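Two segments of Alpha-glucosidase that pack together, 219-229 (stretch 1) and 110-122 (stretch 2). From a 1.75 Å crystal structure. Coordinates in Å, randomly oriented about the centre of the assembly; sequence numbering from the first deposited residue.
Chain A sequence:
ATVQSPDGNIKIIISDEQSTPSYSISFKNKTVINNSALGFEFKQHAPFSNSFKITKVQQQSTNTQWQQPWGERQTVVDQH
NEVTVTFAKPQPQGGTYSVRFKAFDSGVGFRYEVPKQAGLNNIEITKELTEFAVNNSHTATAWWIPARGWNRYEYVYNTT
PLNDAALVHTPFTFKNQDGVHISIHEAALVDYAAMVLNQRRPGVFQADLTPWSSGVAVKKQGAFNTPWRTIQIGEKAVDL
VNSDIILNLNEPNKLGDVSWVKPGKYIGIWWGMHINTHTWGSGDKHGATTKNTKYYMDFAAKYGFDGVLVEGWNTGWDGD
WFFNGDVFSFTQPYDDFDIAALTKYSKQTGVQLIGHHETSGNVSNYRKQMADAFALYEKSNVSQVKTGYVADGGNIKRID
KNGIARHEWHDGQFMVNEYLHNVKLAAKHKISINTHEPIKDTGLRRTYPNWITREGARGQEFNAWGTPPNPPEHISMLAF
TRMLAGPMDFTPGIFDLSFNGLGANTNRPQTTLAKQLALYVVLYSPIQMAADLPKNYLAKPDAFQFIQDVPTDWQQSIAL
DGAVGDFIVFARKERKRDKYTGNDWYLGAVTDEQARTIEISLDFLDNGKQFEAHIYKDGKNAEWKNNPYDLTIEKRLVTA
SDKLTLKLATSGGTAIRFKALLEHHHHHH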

# COMPACT_ATOMS: atom_id res chain seq x y z
N LYS A 219 22.95 6.84 -7.31
CA LYS A 219 24.30 6.40 -7.59
C LYS A 219 24.26 5.08 -8.36
O LYS A 219 23.63 4.12 -7.90
CB LYS A 219 25.08 6.25 -6.29
CG LYS A 219 25.10 7.50 -5.43
CD LYS A 219 25.67 7.23 -4.03
CE LYS A 219 25.71 8.49 -3.19
NZ LYS A 219 26.18 8.22 -1.80
N LYS A 220 24.91 5.04 -9.52
CA LYS A 220 25.01 3.83 -10.32
C LYS A 220 26.45 3.65 -10.79
O LYS A 220 27.23 4.60 -10.88
CB LYS A 220 24.07 3.86 -11.54
CG LYS A 220 22.58 3.88 -11.21
CD LYS A 220 22.10 2.52 -10.69
CE LYS A 220 20.58 2.48 -10.63
NZ LYS A 220 20.09 1.12 -10.24
N GLN A 221 26.79 2.41 -11.10
CA GLN A 221 28.07 2.11 -11.74
C GLN A 221 27.77 1.42 -13.07
O GLN A 221 27.29 0.28 -13.09
CB GLN A 221 28.93 1.23 -10.85
CG GLN A 221 30.30 0.97 -11.43
CD GLN A 221 31.15 0.13 -10.52
OE1 GLN A 221 31.00 -1.10 -10.47
NE2 GLN A 221 32.04 0.78 -9.77
N GLY A 222 28.02 2.13 -14.17
CA GLY A 222 27.86 1.52 -15.48
C GLY A 222 26.40 1.43 -15.89
O GLY A 222 25.55 2.21 -15.45
N ALA A 223 26.11 0.46 -16.75
CA ALA A 223 24.76 0.28 -17.27
C ALA A 223 23.75 0.21 -16.14
O ALA A 223 24.01 -0.38 -15.09
CB ALA A 223 24.69 -0.99 -18.12
N PHE A 224 22.58 0.81 -16.37
CA PHE A 224 21.53 0.78 -15.36
C PHE A 224 20.18 0.91 -16.05
O PHE A 224 20.08 1.39 -17.18
CB PHE A 224 21.69 1.91 -14.33
CG PHE A 224 21.46 3.29 -14.89
CD1 PHE A 224 22.50 3.99 -15.48
CD2 PHE A 224 20.22 3.90 -14.80
CE1 PHE A 224 22.29 5.27 -15.98
CE2 PHE A 224 20.01 5.17 -15.30
CZ PHE A 224 21.04 5.85 -15.89
N ASN A 225 19.14 0.50 -15.32
CA ASN A 225 17.75 0.73 -15.70
C ASN A 225 17.09 1.57 -14.62
O ASN A 225 17.59 1.65 -13.49
CB ASN A 225 16.98 -0.59 -15.87
CG ASN A 225 17.64 -1.53 -16.86
OD1 ASN A 225 18.32 -1.09 -17.79
ND2 ASN A 225 17.44 -2.82 -16.67
N THR A 226 15.99 2.22 -14.96
CA THR A 226 15.14 2.84 -13.96
C THR A 226 14.04 1.88 -13.54
O THR A 226 13.78 0.88 -14.22
CB THR A 226 14.50 4.12 -14.51
OG1 THR A 226 13.58 3.78 -15.54
CG2 THR A 226 15.57 5.09 -15.04
N PRO A 227 13.35 2.16 -12.44
CA PRO A 227 12.07 1.50 -12.19
C PRO A 227 11.09 1.85 -13.30
O PRO A 227 11.32 2.75 -14.11
CB PRO A 227 11.61 2.06 -10.84
CG PRO A 227 12.88 2.62 -10.20
CD PRO A 227 13.71 3.10 -11.36
N TRP A 228 9.97 1.13 -13.34
CA TRP A 228 8.91 1.46 -14.28
C TRP A 228 8.17 2.71 -13.81
O TRP A 228 7.91 2.88 -12.62
CB TRP A 228 7.94 0.29 -14.40
CG TRP A 228 8.56 -0.92 -15.00
CD1 TRP A 228 9.21 -1.93 -14.34
CD2 TRP A 228 8.62 -1.25 -16.39
NE1 TRP A 228 9.67 -2.87 -15.24
CE2 TRP A 228 9.31 -2.48 -16.50
CE3 TRP A 228 8.14 -0.64 -17.55
CZ2 TRP A 228 9.54 -3.10 -17.74
CZ3 TRP A 228 8.37 -1.25 -18.79
CH2 TRP A 228 9.07 -2.47 -18.86
N ARG A 229 7.83 3.59 -14.75
CA ARG A 229 6.89 4.68 -14.52
C ARG A 229 5.54 4.21 -15.05
O ARG A 229 5.47 3.70 -16.18
CB ARG A 229 7.33 5.95 -15.24
CG ARG A 229 8.49 6.69 -14.58
CD ARG A 229 9.84 5.98 -14.75
NE ARG A 229 10.86 6.60 -13.91
CZ ARG A 229 10.97 6.38 -12.60
NH1 ARG A 229 10.15 5.52 -11.99
NH2 ARG A 229 11.92 7.00 -11.90
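Stretch 2, residues 110-122: FRYEVPKQAGLNN

Stretch 2 runs antiparallel to stretch 1, as an extended strand that enters at F110, continuing from earlier in the chain, and ends at V114; it then leaves the sheet, makes a type II turn from Q117 to L120, and returns so that N122 pairs with Q221. The pairing comes in pieces. At one end F110 and R229 form a hydrogen-bonded pair, F110 N to R229 O at 2.9 Å and R229 N to F110 O at 2.7 Å. Further along, V114 and F224 form another, V114 N to F224 O at 2.8 Å and F224 N to V114 O at 3.1 Å. Between them the register slips by one residue, at P227. T226, just before the slip, still pairs with Y112: its N donates to Y112 O at 3.1 Å, while its side-chain OG1, in place of a backbone carbonyl, accepts from Y112 N at 3.0 Å. The same hydroxyl donates to P227 O, 2.9 Å from OG1, so one p rotamer (chi1 68°) lets the hydroxyl bond to both stretches. Beyond the turn, G222 N reaches N121 O at 2.8 Å; the positive phi of G222 suits glycine.

Side chains follow this frame. V114 CG2 lies over the face of the F224 ring, 3.7 Å from CZ, and R229 CB covers a face of the F110 ring, 3.7 Å from its CZ; both pairs share one face of the sheet. The CA-to-CB bond of R111 points toward stretch 1, and the side chain is extended past chi1, laying CG 3.9 Å from the centroid of the W228 six-membered ring, almost on its normal. Its guanidinium is held by a salt bridge within stretch 2, NE to E113 OE2 at 2.8 Å, and a water links R111 NH1 (2.9 Å) to T226 O (2.7 Å). A223 CB rests 3.4 Å from K116 N, where stretch 2 has left the strand. At the exposed end, Q221 NE2 donates to N122 OD1 at 2.8 Å.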

# COMPACT_ATOMS: atom_id res chain seq x y z
N PHE A 110 6.60 2.36 -18.49
CA PHE A 110 7.83 2.52 -19.27
C PHE A 110 9.03 2.66 -18.34
O PHE A 110 8.91 3.11 -17.20
CB PHE A 110 7.76 3.70 -20.27
CG PHE A 110 7.62 5.06 -19.64
CD1 PHE A 110 8.74 5.81 -19.32
CD2 PHE A 110 6.36 5.61 -19.41
CE1 PHE A 110 8.62 7.08 -18.75
CE2 PHE A 110 6.23 6.87 -18.84
CZ PHE A 110 7.36 7.61 -18.51
N ARG A 111 10.19 2.25 -18.84
CA ARG A 111 11.42 2.42 -18.08
C ARG A 111 12.57 2.67 -19.05
O ARG A 111 12.51 2.31 -20.23
CB ARG A 111 11.73 1.20 -17.21
CG ARG A 111 12.24 0.00 -18.00
CD ARG A 111 12.66 -1.12 -17.07
NE ARG A 111 13.22 -2.24 -17.82
CZ ARG A 111 13.47 -3.43 -17.30
NH1 ARG A 111 13.20 -3.67 -16.02
NH2 ARG A 111 13.98 -4.39 -18.06
N TYR A 112 13.60 3.32 -18.54
CA TYR A 112 14.82 3.54 -19.30
C TYR A 112 15.74 2.35 -19.12
O TYR A 112 15.83 1.78 -18.03
CB TYR A 112 15.55 4.78 -18.83
CG TYR A 112 14.81 6.09 -18.90
CD1 TYR A 112 13.85 6.43 -17.94
CD2 TYR A 112 15.12 7.03 -19.88
CE1 TYR A 112 13.20 7.67 -17.98
CE2 TYR A 112 14.48 8.25 -19.94
CZ TYR A 112 13.53 8.57 -18.98
OH TYR A 112 12.92 9.80 -19.04
N GLU A 113 16.45 1.99 -20.19
CA GLU A 113 17.49 0.98 -20.14
C GLU A 113 18.73 1.60 -20.76
O GLU A 113 18.78 1.82 -21.98
CB GLU A 113 17.05 -0.30 -20.85
CG GLU A 113 15.84 -0.93 -20.16
CD GLU A 113 15.25 -2.13 -20.88
OE1 GLU A 113 15.83 -2.57 -21.90
OE2 GLU A 113 14.19 -2.63 -20.42
N VAL A 114 19.70 1.94 -19.92
CA VAL A 114 20.93 2.60 -20.36
C VAL A 114 22.01 1.53 -20.45
O VAL A 114 22.41 0.97 -19.42
CB VAL A 114 21.34 3.73 -19.41
CG1 VAL A 114 22.60 4.40 -19.93
CG2 VAL A 114 20.21 4.73 -19.29
N PRO A 115 22.52 1.23 -21.64
CA PRO A 115 23.46 0.12 -21.79
C PRO A 115 24.89 0.54 -21.48
O PRO A 115 25.22 1.73 -21.38
CB PRO A 115 23.33 -0.22 -23.28
CG PRO A 115 23.14 1.15 -23.91
CD PRO A 115 22.24 1.90 -22.92
N LYS A 116 25.75 -0.46 -21.35
CA LYS A 116 27.18 -0.22 -21.26
C LYS A 116 27.65 0.61 -22.44
O LYS A 116 27.30 0.33 -23.59
CB LYS A 116 27.93 -1.56 -21.22
CG LYS A 116 29.45 -1.44 -21.15
CD LYS A 116 30.10 -2.81 -21.18
CE LYS A 116 31.61 -2.71 -21.16
NZ LYS A 116 32.22 -4.05 -21.34
N GLN A 117 28.44 1.65 -22.16
CA GLN A 117 28.97 2.50 -23.21
C GLN A 117 30.16 3.28 -22.68
O GLN A 117 30.28 3.53 -21.47
CB GLN A 117 27.92 3.47 -23.74
CG GLN A 117 27.30 4.35 -22.68
CD GLN A 117 26.01 4.96 -23.16
OE1 GLN A 117 26.01 5.95 -23.90
NE2 GLN A 117 24.89 4.35 -22.77
N ALA A 118 31.04 3.67 -23.60
CA ALA A 118 32.28 4.34 -23.23
C ALA A 118 32.00 5.60 -22.43
O ALA A 118 31.13 6.41 -22.80
CB ALA A 118 33.08 4.66 -24.49
N GLY A 119 32.71 5.77 -21.32
CA GLY A 119 32.57 6.93 -20.47
C GLY A 119 31.42 6.87 -19.48
O GLY A 119 31.26 7.82 -18.70
N LEU A 120 30.62 5.81 -19.49
CA LEU A 120 29.53 5.63 -18.52
C LEU A 120 30.05 4.75 -17.40
O LEU A 120 29.91 3.53 -17.43
CB LEU A 120 28.29 5.02 -19.17
CG LEU A 120 27.07 5.01 -18.24
CD1 LEU A 120 26.44 6.39 -18.21
CD2 LEU A 120 26.06 3.95 -18.66
N ASN A 121 30.68 5.37 -16.40
CA ASN A 121 31.30 4.63 -15.32
C ASN A 121 30.53 4.88 -14.03
O ASN A 121 29.34 4.58 -13.95
CB ASN A 121 32.77 5.00 -15.22
CG ASN A 121 33.48 4.84 -16.54
OD1 ASN A 121 33.43 3.76 -17.15
ND2 ASN A 121 34.11 5.91 -17.03
N ASN A 122 31.19 5.43 -13.01
CA ASN A 122 30.49 5.75 -11.77
C ASN A 122 29.71 7.03 -12.00
O ASN A 122 30.31 8.10 -12.17
CB ASN A 122 31.46 5.89 -10.61
CG ASN A 122 32.17 4.60 -10.31
OD1 ASN A 122 31.54 3.56 -10.12
ND2 ASN A 122 33.50 4.65 -10.30
O HOH W 1 13.11 -1.71 -13.85